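Local coordinates for fiber protein (Human adenovirus 14, PDB 3F0Y) that forms the trimeric knob at the tip of the viral fibre and probably engages cellular receptors, CD46 being one bound by species B knobs, at residues A[29-32]-A[37-40]. Numbering follows the deposited sequence.
Sequences QMMD and NDCK
Asp-38 reaches across to the backbone of Met-30 and Met-31 and takes one amide on each carboxylate oxygen. OD1 of Asp-38 accepts from N of Met-30 at 2.8 Å, met on its syn side but 18° out of the carboxylate plane; OD2 accepts from N of Met-31 at 2.9 Å through its syn lone pair, the N-H pointing nearly straight at it (164°). Two bonds to successive amides fix the rotation of the carboxylate, and a third comes to OD2 from the hydroxyl of Ser-34 in the connecting loop. With chi1 at 53°, CG of Asp-38 sits between its own backbone N and carbonyl carbon, which swings the acid over the 29-32 backbone. This buried group is therefore well supplied with donors, which would probably favour its charged form.

A water links the two amide side chains at the more open edge, donating to OE1 of Gln-29 at 2.6 Å and to OD1 of Asn-37 at 2.8 Å. The extended chain of Gln-29 carries its amide out to this water, while ND2 of Asn-37 turns to the carbonyl of Ala-26.

Sulfur-bearing side chains flank the acid. Met-31 crosses Asp-38 at a slant and bends at its last torsion, placing its CB, CG and CE against OD2 of Asp-38, with CE 3.5 Å from that oxygen. Deeper in, the contact is apolar: SG of Cys-39 rests 3.8 Å from CB of Met-30, whose chain, bent at chi2 and chi3, also brings its CE near SG of Cys-39; Phe-65 of the short helix 63-66 packs against both residues.

One residue before Gln-29, Cys-28 faces both Asp-38 and Cys-39, a classic beta bulge at the start of strand 39-48, where the loop from strand 16-18 turns back into the knob's antiparallel beta-sandwich.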
ATOM      1  N   GLN A  29       0.626  -7.156  25.194  1.00 24.17           N
ATOM      2  CA  GLN A  29       1.807  -7.782  25.781  1.00 24.39           C
ATOM      3  C   GLN A  29       2.610  -8.445  24.663  1.00 24.48           C
ATOM      4  O   GLN A  29       2.365  -9.598  24.300  1.00 24.32           O
ATOM      5  CB  GLN A  29       1.412  -8.805  26.851  1.00 24.35           C
ATOM      6  CG  GLN A  29       2.606  -9.428  27.572  1.00 24.47           C
ATOM      7  CD  GLN A  29       2.203 -10.322  28.732  1.00 24.84           C
ATOM      8  OE1 GLN A  29       1.143 -10.147  29.333  1.00 25.93           O
ATOM      9  NE2 GLN A  29       3.058 -11.285  29.054  1.00 25.54           N
ATOM     10  N   MET A  30       3.560  -7.693  24.114  1.00 24.71           N
ATOM     11  CA  MET A  30       4.359  -8.145  22.980  1.00 24.99           C
ATOM     12  C   MET A  30       5.439  -9.147  23.387  1.00 25.31           C
ATOM     13  O   MET A  30       5.566 -10.208  22.778  1.00 25.28           O
ATOM     14  CB  MET A  30       5.007  -6.942  22.289  1.00 24.78           C
ATOM     15  CG  MET A  30       5.565  -7.246  20.910  1.00 24.56           C
ATOM     16  SD  MET A  30       4.273  -7.465  19.678  1.00 23.18           S
ATOM     17  CE  MET A  30       3.793  -5.763  19.397  1.00 22.62           C
ATOM     18  N   MET A  31       6.218  -8.806  24.411  1.00 25.76           N
ATOM     19  CA  MET A  31       7.379  -9.613  24.793  1.00 26.14           C
ATOM     20  C   MET A  31       6.994 -10.776  25.704  1.00 26.36           C
ATOM     21  O   MET A  31       6.110 -10.647  26.554  1.00 26.46           O
ATOM     22  CB  MET A  31       8.421  -8.746  25.494  1.00 26.19           C
ATOM     23  CG  MET A  31       8.899  -7.569  24.671  1.00 26.37           C
ATOM     24  SD  MET A  31      10.219  -6.655  25.482  1.00 27.01           S
ATOM     25  CE  MET A  31       9.377  -6.017  26.922  1.00 27.63           C
ATOM     26  N   ASP A  32       7.676 -11.904  25.524  1.00 26.73           N
ATOM     27  CA  ASP A  32       7.447 -13.091  26.349  1.00 26.77           C
ATOM     28  C   ASP A  32       7.899 -12.833  27.789  1.00 26.78           C
ATOM     29  O   ASP A  32       7.250 -13.279  28.741  1.00 27.05           O
ATOM     30  CB  ASP A  32       8.188 -14.304  25.765  1.00 27.05           C
ATOM     31  CG  ASP A  32       7.544 -15.633  26.148  1.00 27.44           C
ATOM     32  OD1 ASP A  32       7.055 -15.768  27.290  1.00 29.09           O
ATOM     33  OD2 ASP A  32       7.532 -16.551  25.299  1.00 29.46           O
ATOM     34  N   ASN A  37       0.958  -5.831  30.126  1.00 23.74           N
ATOM     35  CA  ASN A  37       1.025  -5.134  28.841  1.00 23.36           C
ATOM     36  C   ASN A  37       2.244  -4.224  28.783  1.00 23.04           C
ATOM     37  O   ASN A  37       2.490  -3.449  29.709  1.00 22.91           O
ATOM     38  CB  ASN A  37      -0.248  -4.319  28.585  1.00 23.37           C
ATOM     39  CG  ASN A  37      -1.472  -5.192  28.376  1.00 23.34           C
ATOM     40  OD1 ASN A  37      -1.380  -6.419  28.335  1.00 23.58           O
ATOM     41  ND2 ASN A  37      -2.632  -4.558  28.247  1.00 23.82           N
ATOM     42  N   ASP A  38       3.001  -4.328  27.693  1.00 22.54           N
ATOM     43  CA  ASP A  38       4.264  -3.598  27.546  1.00 22.28           C
ATOM     44  C   ASP A  38       4.264  -2.575  26.404  1.00 21.95           C
ATOM     45  O   ASP A  38       5.245  -1.857  26.220  1.00 21.85           O
ATOM     46  CB  ASP A  38       5.436  -4.581  27.386  1.00 22.15           C
ATOM     47  CG  ASP A  38       5.218  -5.595  26.268  1.00 22.12           C
ATOM     48  OD1 ASP A  38       4.324  -5.389  25.419  1.00 21.46           O
ATOM     49  OD2 ASP A  38       5.945  -6.608  26.244  1.00 21.96           O
ATOM     50  N   CYS A  39       3.172  -2.505  25.643  1.00 21.84           N
ATOM     51  CA  CYS A  39       3.086  -1.570  24.522  1.00 21.62           C
ATOM     52  C   CYS A  39       1.649  -1.325  24.078  1.00 21.31           C
ATOM     53  O   CYS A  39       0.721  -2.019  24.501  1.00 21.39           O
ATOM     54  CB  CYS A  39       3.899  -2.089  23.331  1.00 21.73           C
ATOM     55  SG  CYS A  39       3.213  -3.568  22.560  1.00 22.65           S
ATOM     56  N   LYS A  40       1.481  -0.322  23.224  1.00 21.02           N
ATOM     57  CA  LYS A  40       0.208  -0.059  22.568  1.00 20.72           C
ATOM     58  C   LYS A  40       0.281  -0.590  21.140  1.00 20.51           C
ATOM     59  O   LYS A  40       1.085  -0.111  20.340  1.00 20.52           O
ATOM     60  CB  LYS A  40      -0.086   1.440  22.536  1.00 20.71           C
ATOM     61  CG  LYS A  40      -0.044   2.129  23.886  1.00 20.72           C
ATOM     62  CD  LYS A  40      -0.184   3.633  23.725  1.00 20.69           C
ATOM     63  CE  LYS A  40       0.063   4.363  25.035  1.00 20.82           C
ATOM     64  NZ  LYS A  40      -0.248   5.814  24.916  1.00 20.98           N
TER
HETATM   65  O   HOH W   1      -1.001  -8.743  29.866  1.00 30.94           O